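Local coordinates for protein SAHS4 (Ramazzottius varieornatus, PDB 5Z4G) that probably acts as a secreted, heat-soluble molecular shield during desiccation, and binds zinc ions, at residues Y108-D113 and L117-N122; P49-L54 and L99-V104. All blocks are in the same frame, centred on the assembly; numbering follows the deposited sequence. Where two conformers were deposited one is given.

Interaction 1 pairs two neighbouring strands through 108-113 and 117-122, whereas interaction 2 bridges the short helix 49-52 and the turn that follows strand 97-101. Their centres lie about 20 Å apart, yet both reach the same antiparallel sheet, interaction 2 through strand 97-101 only, which is adjacent to strand 104-113 and precedes it in the chain. Direct contact comes from the ring of Tyr108, whose CE1 packs 3.9 Å from CD1 of Leu99. Interaction 2 holds one zinc ligand, His101. Interaction 1 lies away from the metals, the side chain of Tyr108 being about 12 Å from a zinc ion and about 9 Å from the side chain of His73, a ligand of the other zinc site.

Interaction 1. Residues Y108-D113 and L117-N122; sequences YVCTED and LITKIN
The carbonyl oxygen of Thr111 receives the amide of Ile118, N to O 2.8 Å, with a nearly straight N-H...O angle of 168°. CD1 of Leu117 lies 3.6 Å from the same oxygen. The return bond runs from Thr111 N to Ile118 O. Val109 and Lys120 repeat the reciprocal pattern, Lys120 N to Val109 O measuring 2.9 Å, which identifies both as antiparallel hydrogen-bonded pairs. Between them, the non-hydrogen-bonded pair Cys110-Thr119 brings CA of Cys110 to 3.2 Å from Ile118 O, a CA-H...O contact.

Side chains alternate between the faces. With Val109 and Lys120 stand Thr111 and Ile118, which cross obliquely, Thr111 OG1 being 3.7 Å from Ile118 CB. CG1 of Ile118 is anti to its own carbonyl carbon (chi1 -58°), and the extended branch carries CD1 to 3.7 Å from Asp113 CB. On the other face, Thr119 CG2 approaches Tyr108 CB and Cys110 SG, while Ile121 CG1 meets Tyr108 CB at 4.1 Å. Tyr108 and Cys110 also pack on Phe91, and Thr119 OG1 hydrogen-bonds a tetraethylene glycol probably from the crystallisation liquor. Strands 104-113 and 116-123 are joined by a short connection, and the alternating pairs and 152° between strand directions show twisted antiparallel pairing: a beta hairpin, consistent with a fatty-acid-binding-protein-like barrel.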
loop_
_atom_site.group_PDB
_atom_site.type_symbol
_atom_site.label_atom_id
_atom_site.label_comp_id
_atom_site.label_asym_id
_atom_site.label_seq_id
_atom_site.Cartn_x
_atom_site.Cartn_y
_atom_site.Cartn_z
ATOM N N TYR A 108 -2.846 -11.108 -3.551
ATOM C CA TYR A 108 -1.964 -10.623 -2.489
ATOM C C TYR A 108 -2.080 -11.413 -1.190
ATOM O O TYR A 108 -3.112 -12.024 -0.922
ATOM C CB TYR A 108 -2.215 -9.127 -2.212
ATOM C CG TYR A 108 -3.502 -8.868 -1.466
ATOM C CD1 TYR A 108 -4.711 -8.730 -2.152
ATOM C CD2 TYR A 108 -3.516 -8.801 -0.060
ATOM C CE1 TYR A 108 -5.895 -8.518 -1.471
ATOM C CE2 TYR A 108 -4.696 -8.596 0.633
ATOM C CZ TYR A 108 -5.878 -8.450 -0.076
ATOM O OH TYR A 108 -7.043 -8.238 0.609
ATOM N N VAL A 109 -1.010 -11.383 -0.395
ATOM C CA VAL A 109 -1.006 -11.938 0.961
ATOM C C VAL A 109 -0.305 -10.946 1.881
ATOM O O VAL A 109 0.794 -10.477 1.567
ATOM C CB VAL A 109 -0.271 -13.301 1.055
ATOM C CG1 VAL A 109 -0.382 -13.859 2.469
ATOM C CG2 VAL A 109 -0.828 -14.306 0.060
ATOM N N CYS A 110 -0.942 -10.633 3.007
ATOM C CA CYS A 110 -0.356 -9.756 4.025
ATOM C C CYS A 110 0.203 -10.571 5.169
ATOM O O CYS A 110 -0.429 -11.514 5.628
ATOM C CB CYS A 110 -1.397 -8.795 4.576
ATOM S SG CYS A 110 -1.965 -7.613 3.355
ATOM N N THR A 111 1.400 -10.198 5.622
ATOM C CA THR A 111 2.012 -10.811 6.798
ATOM C C THR A 111 2.654 -9.720 7.639
ATOM O O THR A 111 2.714 -8.548 7.226
ATOM C CB THR A 111 3.085 -11.856 6.415
ATOM O OG1 THR A 111 4.034 -11.264 5.523
ATOM C CG2 THR A 111 2.459 -13.105 5.766
ATOM N N GLU A 112 3.153 -10.110 8.813
ATOM C CA GLU A 112 3.839 -9.196 9.718
ATOM C C GLU A 112 5.242 -9.666 10.023
ATOM O O GLU A 112 5.481 -10.870 10.155
ATOM C CB GLU A 112 3.056 -9.056 11.017
ATOM C CG GLU A 112 1.671 -8.467 10.829
ATOM C CD GLU A 112 0.882 -8.444 12.112
ATOM O OE1 GLU A 112 0.274 -9.478 12.457
ATOM O OE2 GLU A 112 0.857 -7.384 12.775
ATOM N N ASP A 113 6.167 -8.716 10.112
ATOM C CA ASP A 113 7.494 -8.988 10.628
ATOM C C ASP A 113 7.710 -7.972 11.734
ATOM O O ASP A 113 8.041 -6.811 11.477
ATOM C CB ASP A 113 8.557 -8.874 9.532
ATOM C CG ASP A 113 9.963 -9.209 10.037
ATOM O OD1 ASP A 113 10.120 -9.581 11.220
ATOM O OD2 ASP A 113 10.919 -9.100 9.244
ATOM N N LEU A 117 4.273 -4.247 8.437
ATOM C CA LEU A 117 3.282 -4.922 7.602
ATOM C C LEU A 117 3.927 -5.184 6.245
ATOM O O LEU A 117 4.525 -4.277 5.658
ATOM C CB LEU A 117 2.032 -4.042 7.438
ATOM C CG LEU A 117 0.942 -4.584 6.510
ATOM C CD1 LEU A 117 0.296 -5.846 7.063
ATOM C CD2 LEU A 117 -0.119 -3.520 6.266
ATOM N N ILE A 118 3.795 -6.413 5.743
ATOM C CA ILE A 118 4.348 -6.800 4.450
ATOM C C ILE A 118 3.206 -7.273 3.554
ATOM O O ILE A 118 2.398 -8.104 3.970
ATOM C CB ILE A 118 5.387 -7.940 4.601
ATOM C CG1 ILE A 118 6.546 -7.543 5.533
ATOM C CG2 ILE A 118 5.914 -8.381 3.231
ATOM C CD1 ILE A 118 7.393 -8.700 5.975
ATOM N N THR A 119 3.141 -6.750 2.330
ATOM C CA THR A 119 2.139 -7.173 1.370
ATOM C C THR A 119 2.873 -7.712 0.155
ATOM O O THR A 119 3.644 -6.990 -0.485
ATOM C CB THR A 119 1.183 -6.020 0.982
ATOM O OG1 THR A 119 0.607 -5.482 2.175
ATOM C CG2 THR A 119 0.073 -6.518 0.048
ATOM N N LYS A 120 2.645 -8.988 -0.146
ATOM C CA LYS A 120 3.244 -9.624 -1.316
ATOM C C LYS A 120 2.167 -9.722 -2.375
ATOM O O LYS A 120 1.078 -10.246 -2.120
ATOM C CB LYS A 120 3.822 -10.997 -0.950
ATOM C CG LYS A 120 5.008 -10.908 0.010
ATOM C CD LYS A 120 5.684 -12.244 0.260
ATOM C CE LYS A 120 6.697 -12.116 1.390
ATOM N NZ LYS A 120 7.596 -13.299 1.469
ATOM N N ILE A 121 2.472 -9.181 -3.551
ATOM C CA ILE A 121 1.513 -9.027 -4.635
ATOM C C ILE A 121 1.992 -9.783 -5.879
ATOM O O ILE A 121 3.166 -9.725 -6.232
ATOM C CB ILE A 121 1.328 -7.529 -4.976
ATOM C CG1 ILE A 121 0.747 -6.782 -3.770
ATOM C CG2 ILE A 121 0.460 -7.345 -6.217
ATOM C CD1 ILE A 121 0.882 -5.278 -3.839
ATOM N N ASN A 122 1.068 -10.479 -6.534
ATOM C CA ASN A 122 1.321 -11.087 -7.839
ATOM C C ASN A 122 0.240 -10.665 -8.827
ATOM O O ASN A 122 -0.950 -10.698 -8.508
ATOM C CB ASN A 122 1.392 -12.619 -7.721
ATOM C CG ASN A 122 1.967 -13.290 -8.968
ATOM O OD1 ASN A 122 2.771 -12.709 -9.708
ATOM N ND2 ASN A 122 1.563 -14.532 -9.196
#

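Interaction 2. Residues P49-L54 and L99-V104; sequences PKDQAL and LSHDGV. With ZN (zinc ion), chain D.
Lys50 and Asp102 reach for each other from opposite directions, the lysine from helix 49-52 and the aspartate from the turn after strand 97-101. Their salt bridge joins Lys50 NZ to Asp102 OD2 at 3.2 Å, through the anti lone pair of that oxygen. Although the Lys50 chain leaves its helix extended, it bends at its last torsion (chi4 77°), and the ammonium also bonds Asp51 OD1 at 3.3 Å. That second carboxylate is met on its syn side, 34° out of plane. Lys50 NZ thus has two acidic partners, Asp51 and Asp102, which would probably favour its charged form.

The His101 ring lies beside this network, with Lys50 NZ obliquely placed 3.6 Å from CE1. Over one ring face, offset toward the rim, sits the carboxyl carbon CG of Asp102, 3.9 Å above the plane. The imidazole presents NE2 to zinc at 2.1 Å; His85 of the same chain also binds this zinc. Reciprocal backbone bonds between His101 and Val104 close a type I' turn that joins strands 97-101 and 104-113; the arrangement is a surface zinc site at a beta-hairpin turn, flanked by a salt-bridge network.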
loop_
_atom_site.group_PDB
_atom_site.type_symbol
_atom_site.label_atom_id
_atom_site.label_comp_id
_atom_site.label_asym_id
_atom_site.label_seq_id
_atom_site.Cartn_x
_atom_site.Cartn_y
_atom_site.Cartn_z
ATOM N N PRO A 49 0.971 5.033 -18.004
ATOM C CA PRO A 49 0.615 6.443 -17.768
ATOM C C PRO A 49 -0.664 6.663 -16.953
ATOM O O PRO A 49 -0.705 7.593 -16.150
ATOM C CB PRO A 49 0.452 7.004 -19.182
ATOM C CG PRO A 49 1.409 6.200 -19.989
ATOM C CD PRO A 49 1.364 4.812 -19.414
ATOM N N LYS A 50 -1.681 5.815 -17.140
ATOM C CA LYS A 50 -2.943 5.929 -16.384
ATOM C C LYS A 50 -2.765 5.752 -14.871
ATOM O O LYS A 50 -3.488 6.367 -14.091
ATOM C CB LYS A 50 -4.028 4.982 -16.927
ATOM C CG LYS A 50 -3.797 3.489 -16.705
ATOM C CD LYS A 50 -4.999 2.677 -17.164
ATOM C CE LYS A 50 -4.951 1.252 -16.636
ATOM N NZ LYS A 50 -5.336 1.159 -15.199
ATOM N N ASP A 51 -1.805 4.915 -14.479
ATOM C CA ASP A 51 -1.473 4.688 -13.070
ATOM C C ASP A 51 -0.491 5.731 -12.538
ATOM O O ASP A 51 -0.606 6.165 -11.384
ATOM C CB ASP A 51 -0.930 3.268 -12.861
ATOM C CG ASP A 51 -1.998 2.186 -13.038
ATOM O OD1 ASP A 51 -3.210 2.504 -13.097
ATOM O OD2 ASP A 51 -1.620 0.998 -13.110
ATOM N N GLN A 52 0.461 6.128 -13.387
ATOM C CA GLN A 52 1.426 7.198 -13.098
ATOM C C GLN A 52 0.744 8.487 -12.643
ATOM O O GLN A 52 1.199 9.124 -11.693
ATOM C CB GLN A 52 2.278 7.508 -14.334
ATOM C CG GLN A 52 3.408 6.535 -14.621
ATOM C CD GLN A 52 4.183 6.924 -15.868
ATOM O OE1 GLN A 52 4.751 8.015 -15.945
ATOM N NE2 GLN A 52 4.221 6.026 -16.847
ATOM N N ALA A 53 -0.346 8.841 -13.327
ATOM C CA ALA A 53 -1.127 10.055 -13.065
ATOM C C ALA A 53 -1.627 10.184 -11.623
ATOM O O ALA A 53 -1.772 11.299 -11.116
ATOM C CB ALA A 53 -2.296 10.140 -14.037
ATOM N N LEU A 54 -1.877 9.050 -10.968
ATOM C CA LEU A 54 -2.400 9.052 -9.598
ATOM C C LEU A 54 -1.362 9.407 -8.540
ATOM O O LEU A 54 -1.720 9.709 -7.400
ATOM C CB LEU A 54 -3.092 7.721 -9.254
ATOM C CG LEU A 54 -4.551 7.467 -9.676
ATOM C CD1 LEU A 54 -5.424 8.718 -9.625
ATOM C CD2 LEU A 54 -4.645 6.801 -11.037
ATOM N N LEU A 99 -7.855 -8.763 -5.789
ATOM C CA LEU A 99 -8.510 -7.522 -6.183
ATOM C C LEU A 99 -8.399 -7.349 -7.686
ATOM O O LEU A 99 -7.508 -7.919 -8.318
ATOM C CB LEU A 99 -7.895 -6.316 -5.469
ATOM C CG LEU A 99 -8.152 -6.239 -3.959
ATOM C CD1 LEU A 99 -7.154 -5.303 -3.304
ATOM C CD2 LEU A 99 -9.579 -5.798 -3.637
ATOM N N SER A 100 -9.303 -6.562 -8.252
ATOM C CA SER A 100 -9.299 -6.302 -9.684
ATOM C C SER A 100 -9.440 -4.813 -9.926
ATOM O O SER A 100 -10.201 -4.139 -9.229
ATOM C CB SER A 100 -10.440 -7.055 -10.367
ATOM O OG SER A 100 -10.346 -8.442 -10.104
ATOM N N HIS A 101 -8.685 -4.306 -10.898
ATOM C CA HIS A 101 -8.789 -2.913 -11.334
ATOM C C HIS A 101 -8.693 -2.861 -12.849
ATOM O O HIS A 101 -7.699 -3.323 -13.423
ATOM C CB HIS A 101 -7.692 -2.053 -10.692
ATOM C CG HIS A 101 -7.744 -0.607 -11.087
ATOM N ND1 HIS A 101 -6.826 -0.030 -11.940
ATOM C CD2 HIS A 101 -8.612 0.373 -10.750
ATOM C CE1 HIS A 101 -7.124 1.247 -12.102
ATOM N NE2 HIS A 101 -8.204 1.517 -11.391
ATOM N N ASP A 102 -9.728 -2.304 -13.484
ATOM C CA ASP A 102 -9.834 -2.232 -14.951
ATOM C C ASP A 102 -9.512 -3.583 -15.606
ATOM O O ASP A 102 -8.713 -3.659 -16.541
ATOM C CB ASP A 102 -8.953 -1.100 -15.527
ATOM C CG ASP A 102 -9.394 0.293 -15.080
ATOM O OD1 ASP A 102 -10.600 0.510 -14.828
ATOM O OD2 ASP A 102 -8.520 1.186 -15.002
ATOM N N GLY A 103 -10.126 -4.643 -15.074
ATOM C CA GLY A 103 -9.979 -6.002 -15.599
ATOM C C GLY A 103 -8.621 -6.666 -15.436
ATOM O O GLY A 103 -8.312 -7.616 -16.157
ATOM N N VAL A 104 -7.812 -6.168 -14.502
ATOM C CA VAL A 104 -6.504 -6.758 -14.195
ATOM C C VAL A 104 -6.565 -7.310 -12.767
ATOM O O VAL A 104 -6.751 -6.543 -11.821
ATOM C CB VAL A 104 -5.353 -5.718 -14.309
ATOM C CG1 VAL A 104 -4.011 -6.353 -13.972
ATOM C CG2 VAL A 104 -5.296 -5.098 -15.704
HETATM ZN ZN ZN D . -9.366 3.246 -11.434
#